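Local atomic coordinates of serine protease inhibitor infestin (Triatoma infestans, PDB entry 2ERW), a protein that inhibits the blood-clotting protease factor XIIa with this Kazal-type domain, the C-terminal piece of a longer secreted protein, acting probably as a serine endopeptidase inhibitor. Residues Y12-G17 with E45-R50; C6-N11 with P26-C31; C16-K21 with G39-H44. One frame throughout, in Å; residues are numbered along the deposited sequence. Where two conformers were deposited one is given.

Interaction 1. Residues Y12-G17 with E45-R50; sequences YVPVCG and EGRCQR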
# COMPACT_ATOMS: atom_id res chain seq x y z
N TYR A 12 -2.78 9.28 -5.80
CA TYR A 12 -2.58 9.03 -4.40
C TYR A 12 -3.87 8.65 -3.73
O TYR A 12 -4.76 9.48 -3.54
CB TYR A 12 -1.95 10.27 -3.78
CG TYR A 12 -1.61 10.10 -2.35
CD1 TYR A 12 -0.73 9.11 -1.93
CD2 TYR A 12 -2.18 10.92 -1.39
CE1 TYR A 12 -0.42 8.94 -0.61
CE2 TYR A 12 -1.87 10.78 -0.06
CZ TYR A 12 -0.99 9.78 0.32
OH TYR A 12 -0.68 9.59 1.63
N VAL A 13 -3.96 7.36 -3.41
CA VAL A 13 -5.11 6.81 -2.74
C VAL A 13 -4.50 5.88 -1.71
O VAL A 13 -4.46 4.66 -1.89
CB VAL A 13 -6.00 6.04 -3.71
CG1 VAL A 13 -7.20 5.46 -2.96
CG2 VAL A 13 -6.46 6.96 -4.83
N PRO A 14 -3.95 6.46 -0.65
CA PRO A 14 -3.11 5.67 0.24
C PRO A 14 -3.86 4.61 1.00
O PRO A 14 -4.98 4.79 1.42
CB PRO A 14 -2.56 6.68 1.23
CG PRO A 14 -3.60 7.79 1.23
CD PRO A 14 -4.04 7.87 -0.22
N VAL A 15 -3.26 3.43 1.00
CA VAL A 15 -3.84 2.31 1.72
C VAL A 15 -2.74 1.64 2.49
O VAL A 15 -1.57 1.74 2.14
CB VAL A 15 -4.55 1.32 0.78
CG1 VAL A 15 -5.74 1.97 0.15
CG2 VAL A 15 -3.62 0.80 -0.32
N CYS A 16 -3.13 0.96 3.54
CA CYS A 16 -2.17 0.38 4.44
C CYS A 16 -2.16 -1.10 4.25
O CYS A 16 -3.19 -1.75 4.35
CB CYS A 16 -2.56 0.74 5.85
SG CYS A 16 -1.44 0.03 7.06
N GLY A 17 -0.98 -1.63 3.97
CA GLY A 17 -0.82 -3.05 3.77
C GLY A 17 -0.63 -3.81 5.07
O GLY A 17 -0.24 -3.26 6.10
N GLU A 45 -7.96 1.63 4.70
CA GLU A 45 -7.81 2.79 3.89
C GLU A 45 -6.89 3.77 4.59
O GLU A 45 -6.86 3.83 5.82
CB GLU A 45 -9.18 3.41 3.70
CG GLU A 45 -9.23 4.38 2.57
CD GLU A 45 -9.11 3.67 1.26
OE1 GLU A 45 -9.33 2.44 1.32
OE2 GLU A 45 -8.79 4.34 0.24
N GLY A 46 -6.19 4.55 3.80
CA GLY A 46 -5.34 5.59 4.35
C GLY A 46 -3.97 5.07 4.62
O GLY A 46 -3.69 3.88 4.51
N ARG A 47 -3.08 5.97 5.00
CA ARG A 47 -1.74 5.53 5.31
C ARG A 47 -1.71 4.66 6.54
O ARG A 47 -2.54 4.80 7.43
CB ARG A 47 -0.84 6.73 5.59
CG ARG A 47 -0.82 7.75 4.48
CD ARG A 47 0.41 8.64 4.61
NE ARG A 47 1.62 7.85 4.42
CZ ARG A 47 2.20 7.66 3.24
NH1 ARG A 47 1.71 8.22 2.14
NH2 ARG A 47 3.27 6.89 3.16
N CYS A 48 -0.72 3.77 6.60
CA CYS A 48 -0.50 3.08 7.84
C CYS A 48 -0.22 4.09 8.91
O CYS A 48 0.29 5.17 8.65
CB CYS A 48 0.67 2.13 7.72
SG CYS A 48 0.36 0.83 6.55
N GLN A 49 -0.60 3.74 10.13
CA GLN A 49 -0.42 4.63 11.24
C GLN A 49 0.97 4.46 11.81
O GLN A 49 1.36 3.38 12.27
CB GLN A 49 -1.52 4.38 12.28
CG GLN A 49 -2.90 4.83 11.80
CD GLN A 49 -3.12 6.35 11.80
OE1 GLN A 49 -3.64 6.92 10.83
NE2 GLN A 49 -2.73 7.01 12.89
N ARG A 50 1.75 5.54 11.75
CA ARG A 50 3.06 5.57 12.35
C ARG A 50 3.33 7.02 12.68
O ARG A 50 3.65 7.83 11.82
CB ARG A 50 4.13 4.99 11.44
CG ARG A 50 5.47 4.78 12.13
CD ARG A 50 6.42 4.04 11.21
NE ARG A 50 7.77 3.97 11.76
CZ ARG A 50 8.25 2.95 12.47
NH1 ARG A 50 7.49 1.90 12.74
NH2 ARG A 50 9.50 2.99 12.92
O HOH W 1 -7.04 6.33 0.60
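R47 reaches back over P14 to Y12, where its NH1 donates to the phenol oxygen: R47 NH1 to Y12 OH is 2.8 Å. The oxygen lies close to the guanidinium plane, and the tyrosine ring is nearly coplanar with that group, so the two flat groups meet at their edges and do not stack. A bend at chi3 (65°) starts the turn of the arginine chain, whose NE forms a salt bridge with E54. Below this bond, P14 CB packs on R47 CG at 3.8 Å, while P14 CD sits over the centre of the Y12 ring. An alanine in place of R47 would probably leave Y12 OH without this donor, E54 without its charged mate and P14 CB without its contact with R47 CG. The carbonyl of P14 is gripped twice. G46 N donates to P14 O at 2.7 Å, bent to 131°, and a water donates to P14 O and also to E45 OE2, tying the carboxylate to the backbone. This is where the chain after strand 42-43 folds back on strand 15-17 of the Kazal domain, with V15 and E45 as an antiparallel non-hydrogen-bonded pair. G46 O comes within 3.1 Å of C16 N, but the angle is too poor for a bond, and that N-H goes to H44 instead. The join is covalent one step on: C16 SG and C48 SG, 2.0 Å apart, form the disulfide between the third and sixth cysteines. Next to it, C48 N donates to T22 OG1, and C48 O accepts from Q55 NE2.

Interaction 2. Residues C6-N11 with P26-C31; sequences CACFRN and PCMLNC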
# COMPACT_ATOMS: atom_id res chain seq x y z
N CYS A 6 1.47 -4.46 -11.77
CA CYS A 6 2.34 -3.33 -11.48
C CYS A 6 2.21 -2.19 -12.48
O CYS A 6 2.93 -1.20 -12.43
CB CYS A 6 3.78 -3.80 -11.38
SG CYS A 6 3.92 -4.94 -10.02
N ALA A 7 1.25 -2.35 -13.37
CA ALA A 7 0.87 -1.31 -14.28
C ALA A 7 -0.09 -0.45 -13.50
O ALA A 7 -1.29 -0.72 -13.48
CB ALA A 7 0.18 -1.91 -15.47
N CYS A 8 0.43 0.56 -12.82
CA CYS A 8 -0.41 1.42 -12.00
C CYS A 8 -0.08 2.85 -12.26
O CYS A 8 1.06 3.19 -12.56
CB CYS A 8 -0.17 1.17 -10.53
SG CYS A 8 -0.47 -0.49 -10.01
N PHE A 9 -1.09 3.69 -12.13
CA PHE A 9 -0.84 5.11 -12.09
C PHE A 9 -0.46 5.49 -10.69
O PHE A 9 -0.55 4.68 -9.79
CB PHE A 9 -2.06 5.88 -12.58
CG PHE A 9 -2.24 5.77 -14.04
CD1 PHE A 9 -1.25 6.20 -14.90
CD2 PHE A 9 -3.38 5.17 -14.56
CE1 PHE A 9 -1.38 6.07 -16.26
CE2 PHE A 9 -3.53 5.04 -15.94
CZ PHE A 9 -2.54 5.49 -16.78
N ARG A 10 0.01 6.72 -10.52
CA ARG A 10 0.52 7.12 -9.22
C ARG A 10 -0.49 7.86 -8.38
O ARG A 10 -0.16 8.31 -7.29
CB ARG A 10 1.79 7.96 -9.39
CG ARG A 10 2.94 7.16 -10.00
CD ARG A 10 4.19 8.00 -10.11
NE ARG A 10 5.25 7.29 -10.83
CZ ARG A 10 5.56 7.50 -12.11
NH1 ARG A 10 4.90 8.40 -12.83
NH2 ARG A 10 6.54 6.80 -12.67
N ASN A 11 -1.72 7.98 -8.86
CA ASN A 11 -2.72 8.71 -8.12
C ASN A 11 -2.72 8.30 -6.67
O ASN A 11 -2.73 7.11 -6.35
CB ASN A 11 -4.10 8.40 -8.66
CG ASN A 11 -4.24 8.74 -10.09
OD1 ASN A 11 -3.41 8.41 -10.92
ND2 ASN A 11 -5.34 9.42 -10.40
N PRO A 26 -4.32 1.29 -4.19
CA PRO A 26 -4.53 -0.14 -4.18
C PRO A 26 -3.87 -0.88 -5.32
O PRO A 26 -3.45 -2.00 -5.14
CB PRO A 26 -6.05 -0.28 -4.25
CG PRO A 26 -6.51 0.98 -3.57
CD PRO A 26 -5.57 2.05 -4.02
N CYS A 27 -3.79 -0.25 -6.48
CA CYS A 27 -3.12 -0.91 -7.57
C CYS A 27 -1.69 -1.21 -7.17
O CYS A 27 -1.19 -2.30 -7.39
CB CYS A 27 -3.20 -0.02 -8.80
SG CYS A 27 -2.49 -0.75 -10.26
N MET A 28 -1.03 -0.24 -6.56
CA MET A 28 0.34 -0.45 -6.16
C MET A 28 0.46 -1.48 -5.07
O MET A 28 1.42 -2.21 -5.03
CB MET A 28 0.95 0.85 -5.70
CG MET A 28 0.98 1.81 -6.82
SD MET A 28 2.34 1.49 -7.88
CE MET A 28 2.49 3.07 -8.71
N LEU A 29 -0.52 -1.55 -4.18
CA LEU A 29 -0.49 -2.61 -3.19
C LEU A 29 -0.58 -3.95 -3.88
O LEU A 29 0.15 -4.87 -3.55
CB LEU A 29 -1.65 -2.43 -2.21
CG LEU A 29 -1.66 -3.46 -1.08
CD1 LEU A 29 -2.19 -2.83 0.16
CD2 LEU A 29 -2.48 -4.69 -1.45
N ASN A 30 -1.48 -4.05 -4.85
CA ASN A 30 -1.59 -5.32 -5.54
C ASN A 30 -0.32 -5.67 -6.27
O ASN A 30 0.11 -6.82 -6.30
CB ASN A 30 -2.72 -5.32 -6.52
CG ASN A 30 -2.88 -6.66 -7.15
OD1 ASN A 30 -3.17 -7.64 -6.46
ND2 ASN A 30 -2.59 -6.76 -8.44
N CYS A 31 0.31 -4.68 -6.86
CA CYS A 31 1.58 -4.92 -7.50
C CYS A 31 2.53 -5.54 -6.50
O CYS A 31 3.18 -6.54 -6.79
CB CYS A 31 2.15 -3.61 -7.97
SG CYS A 31 3.83 -3.69 -8.45
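In both disulfides between C6-N11 and the first turns of helix 26-35, the loop cysteine (C6, C8) sets SG anti to its carbonyl carbon, and the helical one (C31, C27) sets SG anti to its backbone N. These torsions send the sulfurs of one side toward those of the other. The result is the paired Kazal cystines, first cysteine to fifth and second to fourth, which clamp the N-terminal segment against the helix. C6 SG to C31 SG is 2.0 Å, with a right-handed chi3 of 93°; C31 was deposited in two conformers, of which this is one. C8 SG to C27 SG is 2.1 Å, with a left-handed chi3 of -82°. C27 and C31 are one helical turn apart, C31 N donating to C27 O, so both bridges leave the same side of the helix. No hydrogen bond crosses the contact; the disulfides and a modest apolar patch carry it. By analogy with other Kazal inhibitors, the residues after C8 form the protease-binding loop, with R10, second after that cysteine, probably the primary specificity residue. N25, just before the helix, would brace this loop: its ND2 bonds to F9 O and N11 O, while its OD1 accepts from M28 N. M28 lies alongside the C8-C27 bridge. In the conformer described, one of two deposited, its chain bends at chi2 (-80°), and M28 SD lies 3.7 Å from C8 CB. The methyl carries on under the loop, M28 CE coming 3.6 Å from F9 O.

Interaction 3. Residues C16-K21 with G39-H44; sequences CGSDGK and GLKLVH
A classic beta bulge shapes the antiparallel pairing of C16-G17 with segment 42-44 in this Kazal domain: V43 and H44 both face C16, and the register slips by one before G17 pairs with L42. V43 N donates to C16 O at 2.8 Å, and C16 N donates to H44 O at 2.9 Å. H44 N also leans on C16 O, but only weakly, so one carbonyl serves both bulged residues. The imidazole of H44 folds back beside the strand and lies against C16. Its CG occupies the crowded position between backbone N and carbonyl carbon (chi1 66°), and C16 CB then stands over one face of the ring, offset toward the rim, in a CH-pi contact of 3.5 Å from CB to the H44 ring centroid. The sulfur of C16 approaches the same ring obliquely. V43 CG1, in the conformer given, lies 3.5 Å from S18 CB.

Further along, S18 and K41 exchange two bonds. S18 N donates to K41 O at 2.8 Å, and K41 N donates to S18 OG at 2.9 Å, the latter nearly straight at 162°. The hydroxyl oxygen thus serves as an acceptor for the backbone where strand pairing ends and the chain enters a type I turn, G17-G20. A side chain on G17 would collide with L40 CD1 and D19 OD1, so glycine lets these two close over it. L40 packs behind on helix 26-35. G20 N donates to G17 O across the turn, and D19 OD1 takes the N-H two residues on, K21 N at 3.0 Å, from above the carboxylate plane, an Asx turn; D19 OD2 bonds to Y23 OH. The leucine methyl lies against that same carboxylate, with L40 CD1 3.4 Å from D19 OD1.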
# COMPACT_ATOMS: atom_id res chain seq x y z
N CYS A 16 -3.13 0.96 3.54
CA CYS A 16 -2.17 0.38 4.44
C CYS A 16 -2.16 -1.10 4.25
O CYS A 16 -3.19 -1.75 4.35
CB CYS A 16 -2.56 0.74 5.85
SG CYS A 16 -1.44 0.03 7.06
N GLY A 17 -0.98 -1.63 3.97
CA GLY A 17 -0.82 -3.05 3.77
C GLY A 17 -0.63 -3.81 5.07
O GLY A 17 -0.24 -3.26 6.10
N SER A 18 -0.87 -5.11 4.98
CA SER A 18 -0.70 -5.97 6.11
C SER A 18 0.77 -6.08 6.52
O SER A 18 1.07 -6.61 7.58
CB SER A 18 -1.24 -7.35 5.76
OG SER A 18 -0.65 -7.83 4.57
N ASP A 19 1.66 -5.60 5.67
CA ASP A 19 3.07 -5.52 6.00
C ASP A 19 3.41 -4.27 6.79
O ASP A 19 4.58 -4.04 7.13
CB ASP A 19 3.92 -5.59 4.73
CG ASP A 19 3.59 -4.51 3.73
OD1 ASP A 19 2.64 -3.73 3.94
OD2 ASP A 19 4.31 -4.45 2.73
N GLY A 20 2.41 -3.46 7.09
CA GLY A 20 2.65 -2.23 7.80
C GLY A 20 3.20 -1.13 6.92
O GLY A 20 3.60 -0.10 7.42
N LYS A 21 3.18 -1.34 5.60
CA LYS A 21 3.67 -0.35 4.66
C LYS A 21 2.50 0.30 3.98
O LYS A 21 1.53 -0.35 3.62
CB LYS A 21 4.53 -1.02 3.60
CG LYS A 21 5.12 -0.09 2.58
CD LYS A 21 6.15 -0.81 1.74
CE LYS A 21 6.80 0.12 0.74
NZ LYS A 21 7.97 -0.50 0.06
N GLY A 39 1.23 -12.56 0.11
CA GLY A 39 0.16 -12.57 1.11
C GLY A 39 -0.23 -11.17 1.51
O GLY A 39 -1.07 -10.99 2.37
N LEU A 40 0.37 -10.17 0.88
CA LEU A 40 0.07 -8.80 1.24
C LEU A 40 -1.40 -8.53 1.05
O LEU A 40 -1.96 -8.82 -0.00
CB LEU A 40 0.86 -7.86 0.37
CG LEU A 40 0.66 -6.37 0.63
CD1 LEU A 40 1.10 -6.01 2.02
CD2 LEU A 40 1.47 -5.62 -0.40
N LYS A 41 -2.01 -7.91 2.06
CA LYS A 41 -3.41 -7.55 1.99
C LYS A 41 -3.58 -6.10 2.31
O LYS A 41 -2.80 -5.51 3.04
CB LYS A 41 -4.21 -8.33 3.02
CG LYS A 41 -4.14 -9.84 2.86
CD LYS A 41 -4.89 -10.26 1.61
CE LYS A 41 -5.28 -11.73 1.66
NZ LYS A 41 -6.12 -12.03 0.47
N LEU A 42 -4.65 -5.53 1.79
CA LEU A 42 -5.01 -4.17 2.09
C LEU A 42 -5.78 -4.22 3.39
O LEU A 42 -6.88 -4.79 3.45
CB LEU A 42 -5.86 -3.63 0.95
CG LEU A 42 -6.02 -2.13 0.88
CD1 LEU A 42 -6.70 -1.84 -0.43
CD2 LEU A 42 -6.85 -1.58 2.03
N VAL A 43 -5.20 -3.66 4.44
CA VAL A 43 -5.83 -3.77 5.75
C VAL A 43 -6.71 -2.60 6.13
O VAL A 43 -7.71 -2.78 6.82
CB VAL A 43 -4.81 -4.12 6.85
CG1 VAL A 43 -4.10 -5.41 6.51
CG2 VAL A 43 -3.86 -3.03 7.08
N HIS A 44 -6.36 -1.41 5.68
CA HIS A 44 -7.27 -0.31 5.87
C HIS A 44 -6.97 0.79 4.91
O HIS A 44 -5.88 0.88 4.37
CB HIS A 44 -7.29 0.20 7.32
CG HIS A 44 -6.01 0.81 7.79
ND1 HIS A 44 -5.59 2.07 7.41
CD2 HIS A 44 -5.08 0.36 8.67
CE1 HIS A 44 -4.47 2.37 8.04
NE2 HIS A 44 -4.13 1.34 8.80

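From the N terminus, C6-N11 comes first and waits for the helix: interaction 2 closes the loop that carries the chain through strands 15-17 and 22-23. Y12-G17 follows directly and finds its partner only near the end, in E45-R50. Interaction 3 starts from the last two residues of that same strand, C16 and G17, and closes on G39-H44; its loop lies within that of interaction 1, the two contacts sharing C16 and G17. Interaction 2 crosses both, because the helix lies between their segments. Strand 15-17 is therefore tied to both strand 42-43 and the loop after it, while L29 of the helix touches V15, G17, L40 and L42, joining the three contacts in one small core.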